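Local coordinates for nickel-dependent hydrogenase large subunit (Allochromatium vinosum, PDB 3MYR), which forms the large subunit of a [NiFe] hydrogenase, carrying the nickel-iron centre at which molecular hydrogen is oxidised with transfer of its electrons to an acceptor, at residues G322-Y335 against V369-K382. Numbering follows the deposited sequence.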
loop_
_atom_site.group_PDB
_atom_site.type_symbol
_atom_site.label_atom_id
_atom_site.label_comp_id
_atom_site.label_asym_id
_atom_site.label_seq_id
_atom_site.Cartn_x
_atom_site.Cartn_y
_atom_site.Cartn_z
ATOM N N GLY B 322 7.765 -28.605 -4.500
ATOM C CA GLY B 322 6.539 -29.172 -3.932
ATOM C C GLY B 322 6.056 -28.441 -2.691
ATOM O O GLY B 322 5.128 -28.892 -1.996
ATOM N N GLU B 323 6.685 -27.332 -2.341
ATOM C CA GLU B 323 6.278 -26.748 -1.092
ATOM C C GLU B 323 5.323 -25.523 -1.267
ATOM O O GLU B 323 4.088 -25.641 -1.051
ATOM C CB GLU B 323 7.506 -26.527 -0.204
ATOM C CG GLU B 323 7.312 -25.541 0.954
ATOM C CD GLU B 323 8.416 -25.667 2.030
ATOM O OE1 GLU B 323 8.525 -24.768 2.866
ATOM O OE2 GLU B 323 9.159 -26.677 2.032
ATOM N N ILE B 324 5.853 -24.406 -1.737
ATOM C CA ILE B 324 5.001 -23.248 -2.102
ATOM C C ILE B 324 4.555 -23.409 -3.549
ATOM O O ILE B 324 5.404 -23.465 -4.458
ATOM C CB ILE B 324 5.738 -21.935 -1.991
ATOM C CG1 ILE B 324 6.040 -21.653 -0.509
ATOM C CG2 ILE B 324 4.882 -20.774 -2.586
ATOM C CD1 ILE B 324 7.044 -20.579 -0.260
ATOM N N GLN B 325 3.241 -23.466 -3.752
ATOM C CA GLN B 325 2.717 -23.545 -5.111
ATOM C C GLN B 325 1.517 -22.678 -5.236
ATOM O O GLN B 325 0.785 -22.549 -4.263
ATOM C CB GLN B 325 2.245 -24.986 -5.441
ATOM C CG GLN B 325 3.280 -26.074 -5.206
ATOM C CD GLN B 325 2.688 -27.477 -5.392
ATOM O OE1 GLN B 325 3.032 -28.120 -6.332
ATOM N NE2 GLN B 325 1.827 -27.947 -4.463
ATOM N N GLU B 326 1.238 -22.202 -6.446
ATOM C CA GLU B 326 0.013 -21.451 -6.644
ATOM C C GLU B 326 -0.906 -22.218 -7.567
ATOM O O GLU B 326 -0.459 -22.713 -8.651
ATOM C CB GLU B 326 0.299 -20.089 -7.265
ATOM C CG GLU B 326 1.111 -19.151 -6.345
ATOM C CD GLU B 326 1.396 -17.801 -6.984
ATOM O OE1 GLU B 326 0.769 -16.816 -6.508
ATOM O OE2 GLU B 326 2.239 -17.719 -7.933
ATOM N N PHE B 327 -2.169 -22.248 -7.166
ATOM C CA PHE B 327 -3.203 -23.003 -7.887
ATOM C C PHE B 327 -4.165 -22.016 -8.524
ATOM O O PHE B 327 -4.273 -20.835 -8.086
ATOM C CB PHE B 327 -3.959 -23.943 -6.924
ATOM C CG PHE B 327 -3.151 -25.135 -6.489
ATOM C CD1 PHE B 327 -3.266 -26.376 -7.178
ATOM C CD2 PHE B 327 -2.284 -25.052 -5.410
ATOM C CE1 PHE B 327 -2.521 -27.524 -6.744
ATOM C CE2 PHE B 327 -1.531 -26.172 -4.965
ATOM C CZ PHE B 327 -1.649 -27.429 -5.642
ATOM N N VAL B 328 -4.836 -22.488 -9.581
ATOM C CA VAL B 328 -5.750 -21.676 -10.336
ATOM C C VAL B 328 -7.081 -22.400 -10.600
ATOM O O VAL B 328 -7.828 -21.998 -11.470
ATOM C CB VAL B 328 -5.152 -21.112 -11.592
ATOM C CG1 VAL B 328 -3.922 -20.226 -11.248
ATOM C CG2 VAL B 328 -4.782 -22.258 -12.622
ATOM N N ASN B 329 -7.389 -23.420 -9.799
ATOM C CA ASN B 329 -8.642 -24.178 -9.994
ATOM C C ASN B 329 -9.844 -23.240 -9.927
ATOM O O ASN B 329 -10.873 -23.595 -10.449
ATOM C CB ASN B 329 -8.879 -25.169 -8.861
ATOM C CG ASN B 329 -7.663 -26.009 -8.551
ATOM O OD1 ASN B 329 -6.792 -25.577 -7.793
ATOM N ND2 ASN B 329 -7.648 -27.260 -9.052
ATOM N N HIS B 330 -9.742 -22.116 -9.181
ATOM C CA HIS B 330 -10.860 -21.145 -9.097
ATOM C C HIS B 330 -10.400 -19.700 -9.365
ATOM O O HIS B 330 -10.949 -18.768 -8.791
ATOM C CB HIS B 330 -11.545 -21.227 -7.735
ATOM C CG HIS B 330 -12.407 -22.443 -7.588
ATOM N ND1 HIS B 330 -12.005 -23.570 -6.899
ATOM C CD2 HIS B 330 -13.623 -22.735 -8.121
ATOM C CE1 HIS B 330 -12.972 -24.481 -6.948
ATOM N NE2 HIS B 330 -13.964 -23.997 -7.673
ATOM N N SER B 331 -9.444 -19.541 -10.303
ATOM C CA SER B 331 -8.842 -18.250 -10.653
ATOM C C SER B 331 -8.919 -18.104 -12.165
ATOM O O SER B 331 -8.955 -19.103 -12.893
ATOM C CB SER B 331 -7.367 -18.203 -10.224
ATOM O OG SER B 331 -7.261 -18.549 -8.833
ATOM N N TRP B 332 -8.913 -16.853 -12.630
ATOM C CA TRP B 332 -9.073 -16.544 -14.043
ATOM C C TRP B 332 -7.777 -16.605 -14.845
ATOM O O TRP B 332 -7.371 -15.601 -15.455
ATOM C CB TRP B 332 -9.754 -15.192 -14.140
ATOM C CG TRP B 332 -11.172 -15.256 -13.670
ATOM C CD1 TRP B 332 -12.098 -16.208 -14.003
ATOM C CD2 TRP B 332 -11.865 -14.291 -12.857
ATOM N NE1 TRP B 332 -13.318 -15.915 -13.436
ATOM C CE2 TRP B 332 -13.212 -14.750 -12.720
ATOM C CE3 TRP B 332 -11.501 -13.054 -12.300
ATOM C CZ2 TRP B 332 -14.207 -14.027 -11.996
ATOM C CZ3 TRP B 332 -12.491 -12.323 -11.545
ATOM C CH2 TRP B 332 -13.826 -12.819 -11.422
ATOM N N TYR B 333 -7.132 -17.778 -14.844
ATOM C CA TYR B 333 -5.828 -17.976 -15.432
ATOM C C TYR B 333 -5.849 -19.330 -16.169
ATOM O O TYR B 333 -6.679 -20.260 -15.867
ATOM C CB TYR B 333 -4.705 -18.011 -14.369
ATOM C CG TYR B 333 -4.492 -16.666 -13.694
ATOM C CD1 TYR B 333 -5.142 -16.366 -12.473
ATOM C CD2 TYR B 333 -3.716 -15.670 -14.307
ATOM C CE1 TYR B 333 -5.006 -15.120 -11.875
ATOM C CE2 TYR B 333 -3.582 -14.409 -13.722
ATOM C CZ TYR B 333 -4.258 -14.130 -12.518
ATOM O OH TYR B 333 -4.113 -12.900 -11.877
ATOM N N GLU B 334 -4.923 -19.437 -17.106
ATOM C CA GLU B 334 -4.698 -20.697 -17.814
ATOM C C GLU B 334 -3.241 -21.172 -17.548
ATOM O O GLU B 334 -2.286 -20.389 -17.624
ATOM C CB GLU B 334 -4.947 -20.422 -19.305
ATOM C CG GLU B 334 -5.283 -21.606 -20.153
ATOM C CD GLU B 334 -6.723 -22.098 -19.957
ATOM O OE1 GLU B 334 -6.896 -23.326 -19.872
ATOM O OE2 GLU B 334 -7.678 -21.280 -19.915
ATOM N N TYR B 335 -3.085 -22.435 -17.167
ATOM C CA TYR B 335 -1.774 -23.051 -17.014
ATOM C C TYR B 335 -1.606 -24.053 -18.162
ATOM O O TYR B 335 -2.442 -24.931 -18.359
ATOM C CB TYR B 335 -1.678 -23.845 -15.691
ATOM C CG TYR B 335 -1.388 -23.076 -14.424
ATOM C CD1 TYR B 335 -1.122 -21.690 -14.442
ATOM C CD2 TYR B 335 -1.396 -23.736 -13.177
ATOM C CE1 TYR B 335 -0.864 -20.992 -13.256
ATOM C CE2 TYR B 335 -1.121 -23.043 -11.993
ATOM C CZ TYR B 335 -0.840 -21.677 -12.059
ATOM O OH TYR B 335 -0.518 -21.018 -10.925
ATOM N N VAL B 369 -19.121 -19.365 -9.232
ATOM C CA VAL B 369 -18.115 -19.790 -8.322
ATOM C C VAL B 369 -17.781 -21.285 -8.605
ATOM O O VAL B 369 -16.913 -21.865 -7.962
ATOM C CB VAL B 369 -18.735 -19.467 -6.944
ATOM C CG1 VAL B 369 -19.458 -20.603 -6.168
ATOM C CG2 VAL B 369 -18.291 -18.234 -6.321
ATOM N N SER B 370 -18.373 -21.865 -9.648
ATOM C CA SER B 370 -18.106 -23.265 -9.939
ATOM C C SER B 370 -16.745 -23.394 -10.582
ATOM O O SER B 370 -16.143 -24.429 -10.445
ATOM C CB SER B 370 -19.179 -23.892 -10.851
ATOM O OG SER B 370 -19.092 -23.320 -12.139
ATOM N N ASP B 371 -16.219 -22.338 -11.231
ATOM C CA ASP B 371 -14.838 -22.402 -11.789
ATOM C C ASP B 371 -14.032 -21.141 -11.318
ATOM O O ASP B 371 -13.964 -20.865 -10.118
ATOM C CB ASP B 371 -14.893 -22.551 -13.335
ATOM C CG ASP B 371 -13.539 -22.979 -13.978
ATOM O OD1 ASP B 371 -12.757 -23.776 -13.392
ATOM O OD2 ASP B 371 -13.293 -22.552 -15.132
ATOM N N GLY B 372 -13.406 -20.401 -12.221
ATOM C CA GLY B 372 -12.681 -19.183 -11.785
ATOM C C GLY B 372 -13.649 -18.145 -11.231
ATOM O O GLY B 372 -14.741 -17.891 -11.809
ATOM N N TYR B 373 -13.295 -17.548 -10.092
ATOM C CA TYR B 373 -14.127 -16.475 -9.555
ATOM C C TYR B 373 -13.300 -15.301 -8.983
ATOM O O TYR B 373 -13.829 -14.436 -8.218
ATOM C CB TYR B 373 -15.191 -17.038 -8.548
ATOM C CG TYR B 373 -14.653 -17.655 -7.226
ATOM C CD1 TYR B 373 -14.590 -19.041 -7.043
ATOM C CD2 TYR B 373 -14.239 -16.824 -6.162
ATOM C CE1 TYR B 373 -14.145 -19.595 -5.815
ATOM C CE2 TYR B 373 -13.793 -17.336 -4.949
ATOM C CZ TYR B 373 -13.744 -18.739 -4.802
ATOM O OH TYR B 373 -13.274 -19.245 -3.649
ATOM N N SER B 374 -12.008 -15.248 -9.358
ATOM C CA SER B 374 -11.112 -14.263 -8.842
ATOM C C SER B 374 -9.887 -14.054 -9.730
ATOM O O SER B 374 -9.419 -14.983 -10.385
ATOM C CB SER B 374 -10.622 -14.666 -7.407
ATOM O OG SER B 374 -9.760 -13.605 -6.838
ATOM N N TRP B 375 -9.318 -12.835 -9.677
ATOM C CA TRP B 375 -8.056 -12.551 -10.310
ATOM C C TRP B 375 -6.914 -12.939 -9.398
ATOM O O TRP B 375 -5.783 -12.906 -9.855
ATOM C CB TRP B 375 -7.889 -11.095 -10.786
ATOM C CG TRP B 375 -8.671 -10.787 -12.040
ATOM C CD1 TRP B 375 -9.743 -9.945 -12.154
ATOM C CD2 TRP B 375 -8.395 -11.266 -13.344
ATOM N NE1 TRP B 375 -10.193 -9.905 -13.455
ATOM C CE2 TRP B 375 -9.402 -10.750 -14.203
ATOM C CE3 TRP B 375 -7.457 -12.190 -13.865
ATOM C CZ2 TRP B 375 -9.427 -11.021 -15.586
ATOM C CZ3 TRP B 375 -7.470 -12.436 -15.258
ATOM C CH2 TRP B 375 -8.467 -11.887 -16.088
ATOM N N LEU B 376 -7.201 -13.381 -8.171
ATOM C CA LEU B 376 -6.118 -13.910 -7.299
ATOM C C LEU B 376 -5.832 -15.358 -7.600
ATOM O O LEU B 376 -6.774 -16.160 -7.686
ATOM C CB LEU B 376 -6.415 -13.774 -5.770
ATOM C CG LEU B 376 -6.381 -12.313 -5.221
ATOM C CD1 LEU B 376 -7.641 -11.503 -5.719
ATOM C CD2 LEU B 376 -6.444 -12.463 -3.684
ATOM N N LYS B 377 -4.546 -15.703 -7.783
ATOM C CA LYS B 377 -4.114 -17.111 -7.666
ATOM C C LYS B 377 -4.343 -17.623 -6.220
ATOM O O LYS B 377 -4.532 -16.814 -5.293
ATOM C CB LYS B 377 -2.650 -17.253 -8.053
ATOM C CG LYS B 377 -2.371 -16.935 -9.531
ATOM C CD LYS B 377 -0.892 -17.063 -9.814
ATOM C CE LYS B 377 -0.627 -16.702 -11.283
ATOM N NZ LYS B 377 0.871 -16.659 -11.584
ATOM N N ALA B 378 -4.335 -18.961 -6.043
ATOM C CA ALA B 378 -4.488 -19.585 -4.728
ATOM C C ALA B 378 -3.197 -20.235 -4.206
ATOM O O ALA B 378 -2.893 -21.362 -4.590
ATOM C CB ALA B 378 -5.643 -20.599 -4.752
ATOM N N PRO B 379 -2.422 -19.506 -3.383
ATOM C CA PRO B 379 -1.138 -20.041 -2.931
ATOM C C PRO B 379 -1.441 -21.035 -1.815
ATOM O O PRO B 379 -2.329 -20.792 -0.987
ATOM C CB PRO B 379 -0.405 -18.778 -2.353
ATOM C CG PRO B 379 -1.058 -17.648 -3.047
ATOM C CD PRO B 379 -2.537 -18.083 -3.032
ATOM N N ARG B 380 -0.678 -22.114 -1.780
ATOM C CA ARG B 380 -0.818 -23.132 -0.730
ATOM C C ARG B 380 0.595 -23.503 -0.258
ATOM O O ARG B 380 1.552 -23.461 -1.049
ATOM C CB ARG B 380 -1.533 -24.394 -1.298
ATOM C CG ARG B 380 -3.016 -24.177 -1.720
ATOM C CD ARG B 380 -3.837 -23.794 -0.516
ATOM N NE ARG B 380 -5.266 -23.579 -0.831
ATOM C CZ ARG B 380 -5.839 -22.385 -1.061
ATOM N NH1 ARG B 380 -5.108 -21.275 -1.113
ATOM N NH2 ARG B 380 -7.146 -22.295 -1.285
ATOM N N TRP B 381 0.727 -23.906 1.002
ATOM C CA TRP B 381 2.025 -24.302 1.540
ATOM C C TRP B 381 1.916 -25.789 1.807
ATOM O O TRP B 381 1.118 -26.193 2.676
ATOM C CB TRP B 381 2.320 -23.537 2.852
ATOM C CG TRP B 381 3.706 -23.870 3.402
ATOM C CD1 TRP B 381 4.916 -23.412 2.926
ATOM C CD2 TRP B 381 4.020 -24.783 4.474
ATOM N NE1 TRP B 381 5.939 -23.965 3.652
ATOM C CE2 TRP B 381 5.425 -24.833 4.583
ATOM C CE3 TRP B 381 3.245 -25.550 5.362
ATOM C CZ2 TRP B 381 6.085 -25.605 5.564
ATOM C CZ3 TRP B 381 3.901 -26.368 6.321
ATOM C CH2 TRP B 381 5.318 -26.390 6.397
ATOM N N LYS B 382 2.643 -26.607 1.032
ATOM C CA LYS B 382 2.500 -28.086 1.123
ATOM C C LYS B 382 1.014 -28.514 1.080
ATOM O O LYS B 382 0.557 -29.329 1.897
ATOM C CB LYS B 382 3.165 -28.583 2.424
ATOM C CG LYS B 382 4.709 -28.437 2.426
ATOM C CD LYS B 382 5.369 -29.130 3.656
ATOM C CE LYS B 382 6.859 -28.811 3.659
ATOM N NZ LYS B 382 7.616 -29.418 4.838
HETATM O O HOH W 1 2.649 -15.446 -9.130
HETATM O O HOH W 2 1.828 -19.434 -11.330
#
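Trp332 sets the edge of its six-membered ring against the face of Trp375, its CE3 3.6 Å from Trp375 CD1, with the ring planes 68° apart. Its CB sits over the six-membered ring of Trp375 as a CH-pi contact, while one indole face lies flat on the backbone of Tyr373 and Ser374, a broad surface suited to covering peptide groups. With an alanine in place of Trp332, that backbone would probably lose its cover and Trp375 its edge partner. Trp375 in turn points its edge at the face of Tyr333, whose hydroxyl donates to Trp375 O (2.6 Å) in the carbonyl plane. Short and polar, Ser331 reaches Leu376 O through OG at 2.7 Å. Lys377, fully extended with CG anti to its carbonyl carbon (chi1 -65°), runs its CG over the Tyr333 ring; one water links NZ to Glu326 OE2, a second links it to Tyr335 OH, and Gln349 O also accepts from it. Farther out, Trp375 NE1 is hydrogen-bonded to Gly84 O of the small subunit. Strands 324-327 and 378-381 pair as a two-stranded antiparallel sheet, beyond which Trp381 NE1 donates a hydrogen bond to Glu323 OE1 (2.8 Å) from above the carboxylate plane, OE1 also accepting from Asp317 N. This pair places Glu326 about 4 Å (nearest atoms) from the bound magnesium ion and Lys377 beside its ligand Glu42.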